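PDB 6WPX: BlEst2 from Bacillus licheniformis, which probably hydrolyses ester bonds as an alpha/beta-hydrolase lipase or esterase, seen here in its propeptide form, in which the C-terminal domain has autoinhibitory effects. Local coordinates for residues G220-Y223 and L224-F227; G182-K185 and S186-Q190. All coordinates share one frame; numbering follows the deposited sequence.

Contact 1 (G220-Y223 and L224-F227); sequences GGVY and LNMF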
ATOM      1  N   GLY A 220       6.619   2.729  -6.302  1.00 12.14           N
ATOM      2  CA  GLY A 220       5.803   1.832  -5.475  1.00 10.38           C
ATOM      3  C   GLY A 220       6.271   0.386  -5.583  1.00 15.89           C
ATOM      4  O   GLY A 220       6.355  -0.267  -4.591  1.00 15.71           O
ATOM      5  N   GLY A 221       6.549  -0.061  -6.804  1.00 14.79           N
ATOM      6  CA  GLY A 221       7.015  -1.423  -7.049  1.00 14.45           C
ATOM      7  C   GLY A 221       8.340  -1.763  -6.386  1.00 19.04           C
ATOM      8  O   GLY A 221       8.445  -2.778  -5.698  1.00 18.28           O
ATOM      9  N   VAL A 222       9.354  -0.918  -6.565  1.00 16.34           N
ATOM     10  CA  VAL A 222      10.682  -1.168  -5.982  1.00 15.51           C
ATOM     11  C   VAL A 222      10.647  -0.955  -4.468  1.00 16.48           C
ATOM     12  O   VAL A 222      11.356  -1.637  -3.760  1.00 16.96           O
ATOM     13  CB  VAL A 222      11.851  -0.417  -6.687  1.00 19.75           C
ATOM     14  CG1 VAL A 222      11.925  -0.778  -8.179  1.00 19.62           C
ATOM     15  CG2 VAL A 222      11.737   1.078  -6.512  1.00 19.08           C
ATOM     16  N   TYR A 223       9.790  -0.054  -3.975  1.00 13.49           N
ATOM     17  CA  TYR A 223       9.610   0.106  -2.530  1.00 13.17           C
ATOM     18  C   TYR A 223       9.018  -1.198  -1.972  1.00 15.33           C
ATOM     19  O   TYR A 223       9.548  -1.780  -1.033  1.00 14.46           O
ATOM     20  CB  TYR A 223       8.691   1.289  -2.194  1.00 12.35           C
ATOM     21  CG  TYR A 223       8.707   1.585  -0.709  1.00 13.48           C
ATOM     22  CD1 TYR A 223       9.728   2.345  -0.137  1.00 15.14           C
ATOM     23  CD2 TYR A 223       7.747   1.041   0.137  1.00 13.85           C
ATOM     24  CE1 TYR A 223       9.786   2.553   1.238  1.00 16.43           C
ATOM     25  CE2 TYR A 223       7.769   1.283   1.507  1.00 14.82           C
ATOM     26  CZ  TYR A 223       8.802   2.014   2.054  1.00 21.97           C
ATOM     27  OH  TYR A 223       8.802   2.230   3.401  1.00 21.92           O
ATOM     28  N   LEU A 224       7.922  -1.664  -2.567  1.00 12.14           N
ATOM     29  CA  LEU A 224       7.270  -2.874  -2.084  1.00  9.90           C
ATOM     30  C   LEU A 224       8.075  -4.147  -2.360  1.00 14.82           C
ATOM     31  O   LEU A 224       7.890  -5.126  -1.639  1.00 15.78           O
ATOM     32  CB  LEU A 224       5.837  -2.981  -2.612  1.00  8.33           C
ATOM     33  CG  LEU A 224       4.872  -1.907  -2.150  1.00 13.24           C
ATOM     34  CD1 LEU A 224       3.532  -2.107  -2.794  1.00 14.38           C
ATOM     35  CD2 LEU A 224       4.709  -1.881  -0.612  1.00  8.79           C
ATOM     36  N   ASN A 225       9.026  -4.110  -3.320  1.00 12.56           N
ATOM     37  CA  ASN A 225       9.951  -5.229  -3.591  1.00 14.36           C
ATOM     38  C   ASN A 225      10.782  -5.552  -2.348  1.00 18.68           C
ATOM     39  O   ASN A 225      11.251  -6.670  -2.227  1.00 19.17           O
ATOM     40  CB  ASN A 225      10.913  -4.895  -4.742  1.00 17.71           C
ATOM     41  CG  ASN A 225      10.360  -5.242  -6.086  1.00 27.80           C
ATOM     42  OD1 ASN A 225       9.276  -5.797  -6.202  1.00 21.04           O
ATOM     43  ND2 ASN A 225      11.062  -4.867  -7.116  1.00 19.85           N
ATOM     44  N   MET A 226      10.918  -4.604  -1.416  1.00 14.27           N
ATOM     45  CA  MET A 226      11.651  -4.862  -0.168  1.00 14.62           C
ATOM     46  C   MET A 226      10.885  -5.861   0.694  1.00 21.28           C
ATOM     47  O   MET A 226      11.482  -6.482   1.559  1.00 22.12           O
ATOM     48  CB  MET A 226      11.844  -3.569   0.619  1.00 14.59           C
ATOM     49  CG  MET A 226      12.763  -2.559  -0.086  1.00 16.75           C
ATOM     50  SD  MET A 226      13.121  -1.184   1.009  1.00 19.69           S
ATOM     51  CE  MET A 226      11.410  -0.535   1.341  1.00 16.56           C
ATOM     52  N   PHE A 227       9.550  -5.968   0.488  1.00 18.05           N
ATOM     53  CA  PHE A 227       8.644  -6.844   1.235  1.00 17.56           C
ATOM     54  C   PHE A 227       8.333  -8.132   0.470  1.00 21.30           C
ATOM     55  O   PHE A 227       8.243  -9.178   1.096  1.00 22.13           O
ATOM     56  CB  PHE A 227       7.352  -6.098   1.609  1.00 18.73           C
ATOM     57  CG  PHE A 227       7.582  -4.830   2.401  1.00 20.53           C
ATOM     58  CD1 PHE A 227       7.691  -4.867   3.789  1.00 24.62           C
ATOM     59  CD2 PHE A 227       7.684  -3.600   1.760  1.00 21.01           C
ATOM     60  CE1 PHE A 227       7.906  -3.692   4.522  1.00 25.24           C
ATOM     61  CE2 PHE A 227       7.902  -2.427   2.493  1.00 24.00           C
ATOM     62  CZ  PHE A 227       8.003  -2.478   3.866  1.00 22.82           C
TER

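Contact 2 (G182-K185 and S186-Q190); sequences GFMK and SFRDQ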
ATOM      1  N   GLY A 182      -0.966  -1.719  10.551  1.00 22.35           N
ATOM      2  CA  GLY A 182      -1.331  -1.892  11.955  1.00 23.85           C
ATOM      3  C   GLY A 182      -2.839  -1.849  12.114  1.00 25.36           C
ATOM      4  O   GLY A 182      -3.416  -2.676  12.818  1.00 25.18           O
ATOM      5  N   PHE A 183      -3.483  -0.868  11.450  1.00 21.08           N
ATOM      6  CA  PHE A 183      -4.943  -0.673  11.464  1.00 21.16           C
ATOM      7  C   PHE A 183      -5.612  -1.869  10.783  1.00 23.10           C
ATOM      8  O   PHE A 183      -6.593  -2.395  11.297  1.00 22.29           O
ATOM      9  CB  PHE A 183      -5.301   0.611  10.686  1.00 23.00           C
ATOM     10  CG  PHE A 183      -6.706   1.112  10.909  1.00 26.11           C
ATOM     11  CD1 PHE A 183      -7.771   0.598  10.178  1.00 28.50           C
ATOM     12  CD2 PHE A 183      -6.972   2.093  11.866  1.00 29.89           C
ATOM     13  CE1 PHE A 183      -9.075   1.069  10.383  1.00 29.98           C
ATOM     14  CE2 PHE A 183      -8.274   2.572  12.059  1.00 32.85           C
ATOM     15  CZ  PHE A 183      -9.314   2.063  11.301  1.00 29.95           C
ATOM     16  N   MET A 184      -5.073  -2.307   9.634  1.00 15.99           N
ATOM     17  CA  MET A 184      -5.638  -3.458   8.945  1.00 16.38           C
ATOM     18  C   MET A 184      -5.440  -4.744   9.720  1.00 22.12           C
ATOM     19  O   MET A 184      -6.307  -5.599   9.640  1.00 22.40           O
ATOM     20  CB  MET A 184      -5.136  -3.562   7.497  1.00 16.73           C
ATOM     21  CG  MET A 184      -5.757  -2.501   6.572  1.00 17.81           C
ATOM     22  SD  MET A 184      -7.563  -2.476   6.561  1.00 21.00           S
ATOM     23  CE  MET A 184      -7.938  -4.143   6.025  1.00 16.64           C
ATOM     24  N   LYS A 185      -4.357  -4.871  10.532  1.00 20.50           N
ATOM     25  CA  LYS A 185      -4.158  -6.080  11.356  1.00 21.41           C
ATOM     26  C   LYS A 185      -5.304  -6.206  12.368  1.00 25.68           C
ATOM     27  O   LYS A 185      -5.852  -7.290  12.554  1.00 26.67           O
ATOM     28  CB  LYS A 185      -2.786  -6.065  12.058  1.00 24.03           C
ATOM     29  CG  LYS A 185      -2.494  -7.299  12.932  1.00 32.00           C
ATOM     30  CD  LYS A 185      -1.982  -8.478  12.134  1.00 40.80           C
ATOM     31  CE  LYS A 185      -1.746  -9.717  12.968  1.00 48.19           C
ATOM     32  NZ  LYS A 185      -0.430  -9.688  13.650  1.00 48.51           N
ATOM     33  N   SER A 186      -5.681  -5.074  12.977  1.00 24.17           N
ATOM     34  CA  SER A 186      -6.789  -4.976  13.921  1.00 25.82           C
ATOM     35  C   SER A 186      -8.118  -5.249  13.172  1.00 28.83           C
ATOM     36  O   SER A 186      -8.923  -6.035  13.657  1.00 29.27           O
ATOM     37  CB  SER A 186      -6.794  -3.596  14.555  1.00 28.39           C
ATOM     38  OG  SER A 186      -7.934  -3.378  15.366  1.00 31.49           O
ATOM     39  N   PHE A 187      -8.327  -4.647  11.969  1.00 24.14           N
ATOM     40  CA  PHE A 187      -9.534  -4.897  11.164  1.00 24.95           C
ATOM     41  C   PHE A 187      -9.639  -6.396  10.866  1.00 28.14           C
ATOM     42  O   PHE A 187     -10.706  -6.962  11.046  1.00 28.21           O
ATOM     43  CB  PHE A 187      -9.550  -4.077   9.854  1.00 25.20           C
ATOM     44  CG  PHE A 187     -10.788  -4.325   9.010  1.00 26.21           C
ATOM     45  CD1 PHE A 187     -11.991  -3.681   9.297  1.00 29.20           C
ATOM     46  CD2 PHE A 187     -10.763  -5.239   7.958  1.00 25.76           C
ATOM     47  CE1 PHE A 187     -13.146  -3.948   8.541  1.00 29.00           C
ATOM     48  CE2 PHE A 187     -11.914  -5.509   7.214  1.00 27.84           C
ATOM     49  CZ  PHE A 187     -13.091  -4.850   7.492  1.00 26.70           C
ATOM     50  N   ARG A 188      -8.519  -7.046  10.475  1.00 24.15           N
ATOM     51  CA  ARG A 188      -8.461  -8.495  10.222  1.00 23.89           C
ATOM     52  C   ARG A 188      -8.910  -9.265  11.468  1.00 30.21           C
ATOM     53  O   ARG A 188      -9.755 -10.158  11.374  1.00 29.91           O
ATOM     54  CB  ARG A 188      -7.031  -8.935   9.821  1.00 19.91           C
ATOM     55  CG  ARG A 188      -6.588  -8.467   8.431  1.00 18.69           C
ATOM     56  CD  ARG A 188      -6.854  -9.484   7.311  1.00 21.32           C
ATOM     57  NE  ARG A 188      -8.277  -9.803   7.231  1.00 21.24           N
ATOM     58  CZ  ARG A 188      -9.189  -9.039   6.647  1.00 23.95           C
ATOM     59  NH1 ARG A 188     -10.467  -9.362   6.712  1.00 17.72           N
ATOM     60  NH2 ARG A 188      -8.826  -7.954   5.971  1.00 20.62           N
ATOM     61  N   ASP A 189      -8.385  -8.877  12.643  1.00 29.48           N
ATOM     62  CA  ASP A 189      -8.723  -9.512  13.913  1.00 31.22           C
ATOM     63  C   ASP A 189     -10.236  -9.467  14.244  1.00 36.25           C
ATOM     64  O   ASP A 189     -10.773 -10.455  14.734  1.00 35.30           O
ATOM     65  CB  ASP A 189      -7.889  -8.914  15.048  1.00 34.13           C
ATOM     66  CG  ASP A 189      -8.154  -9.580  16.390  1.00 41.83           C
ATOM     67  OD1 ASP A 189      -7.602 -10.675  16.627  1.00 43.09           O
ATOM     68  OD2 ASP A 189      -8.964  -9.037  17.173  1.00 45.72           O
ATOM     69  N   GLN A 190     -10.901  -8.327  13.968  1.00 34.14           N
ATOM     70  CA  GLN A 190     -12.332  -8.074  14.208  1.00 34.99           C
ATOM     71  C   GLN A 190     -13.247  -8.650  13.135  1.00 37.08           C
ATOM     72  O   GLN A 190     -14.465  -8.672  13.312  1.00 38.70           O
ATOM     73  CB  GLN A 190     -12.583  -6.556  14.224  1.00 36.62           C
ATOM     74  CG  GLN A 190     -11.903  -5.763  15.348  1.00 50.41           C
ATOM     75  CD  GLN A 190     -12.421  -4.347  15.333  1.00 76.32           C
ATOM     76  OE1 GLN A 190     -12.313  -3.626  14.328  1.00 72.79           O
ATOM     77  NE2 GLN A 190     -13.066  -3.943  16.420  1.00 71.25           N
TER

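Contact 1 (G220-Y223 and L224-F227)
Met226 lays its terminal methyl over one face of the Tyr223 ring, three residues earlier in the chain. CE stands 3.6 Å from the centroid of the Tyr223 ring, 15° off the ring normal, a CH-pi contact displaced toward the rim; Met226 CE to Tyr223 CE1, at 3.5 Å, is its closest ring contact. The sulfur is farther from the ring, above the same face, so this Met-aromatic pair is made chiefly by the methyl. The bend at chi3 (-59°) turns CE back over the phenol. Phe227 meets the ring differently: its CE2 reaches Tyr223 CE2 at 3.8 Å, and that tyrosine carbon lies in the plane of the Phe227 ring, at its edge.

Backbone bonds set the spacing from which these side chains extend. Leu224 N donates to Gly220 O at 2.9 Å and Asn225 N to Gly221 O at 2.8 Å, the second markedly bent. The pattern then shortens: Met226 N reaches Tyr223 O at 3.2 Å, and Phe227 N bonds to Leu224 O. These three-residue spacings follow on from helix 218-224, as 225-227 keep helical backbone angles without the regular bonds. The two glycines contribute backbone alone, whereas exposed Asn225 suits a polar turn: Asn230 ND2 bonds to Gly221 O and weakly to Asn225 OD1.

Farther out, Leu153 and Leu156 of helix 152-157 and Ile292 of strand 290-297 touch Tyr223, while Pro290 packs on Met226. The turn thus lies between helix 152-157 and the five-stranded antiparallel sheet containing strands 290-297 and 313-320, and Met226 shares a backbone hydrogen bond with Ser288, just before that first strand. Flexible methionine can fit its methyl to a broad, rigid ring; the side-chain part of the contact therefore rests on dispersion and CH-pi attraction, while backbone hydrogen bonds hold the turn.

Contact 2 (G182-K185 and S186-Q190)
Met184 is folded at both chi2 (-55°) and chi3 (-59°), which swings its methyl round toward Phe187, whose CG stands anti to the backbone N (chi1 180°). The two side chains then run side by side in the same direction, and Met184 CE comes to 3.6 Å from Phe187 CD2. Met184 SD is 5.2 Å from the centroid of the Phe187 ring, an oblique Met-aromatic contact. The same methyl also lies 3.9 Å from Arg188 NH2, a nitrogen that sits at the edge of the Phe187 ring in its plane.

Regular helical bonds set this spacing. Phe187 N to Phe183 O measures 2.9 Å and Arg188 N to Met184 O 2.8 Å; Ser186 N to Gly182 O is weak. Helix 181-191 packs here against the hydrolase core: Met184 and Phe187 touch Met91 of helix 91-109 and Ile123 of helix 121-131, the latter following the central strand 113-118 of the alpha/beta sheet. A flexible methionine beside a flat, rigid phenylalanine suits that apolar, inward face.

Arg188 is buried, and its bends at chi2 and chi3 carry the guanidinium to several acceptors: NH1 makes a salt bridge with Asp192 and bonds to Gln126 OE1, while NH2 bonds to His148 O. These bonds serve a buried charge, which the carboxylate of Asp192 probably offsets. Along another flank, Phe480 of strand 479-480 touches Lys185, small Ser186 and Asp189. The long Lys185 chain extends until NZ donates to Glu481 O, near the C-terminal end of the chain.

How the contacts relate
Both contacts are largely buried local arrangements, though contact 1 lies nearer the centre of the chain. The centres of contact 1 and contact 2 are about 22 Å apart. Their nearest atoms are about 11 Å apart, so they do not touch. Each pairs a methionine with an aromatic residue three positions away, but the order is reversed along the chain; contact 1 puts the methyl over the ring face, whereas in contact 2 the approach is oblique. Contact 2 belongs to a regular helix and adds a multiply bonded arginine; contact 1 spans a helical turn and the tighter chain after it. Both meet strands that come after the alpha/beta sheet, contact 1 at 290-297 and 313-320, contact 2 at 479-480.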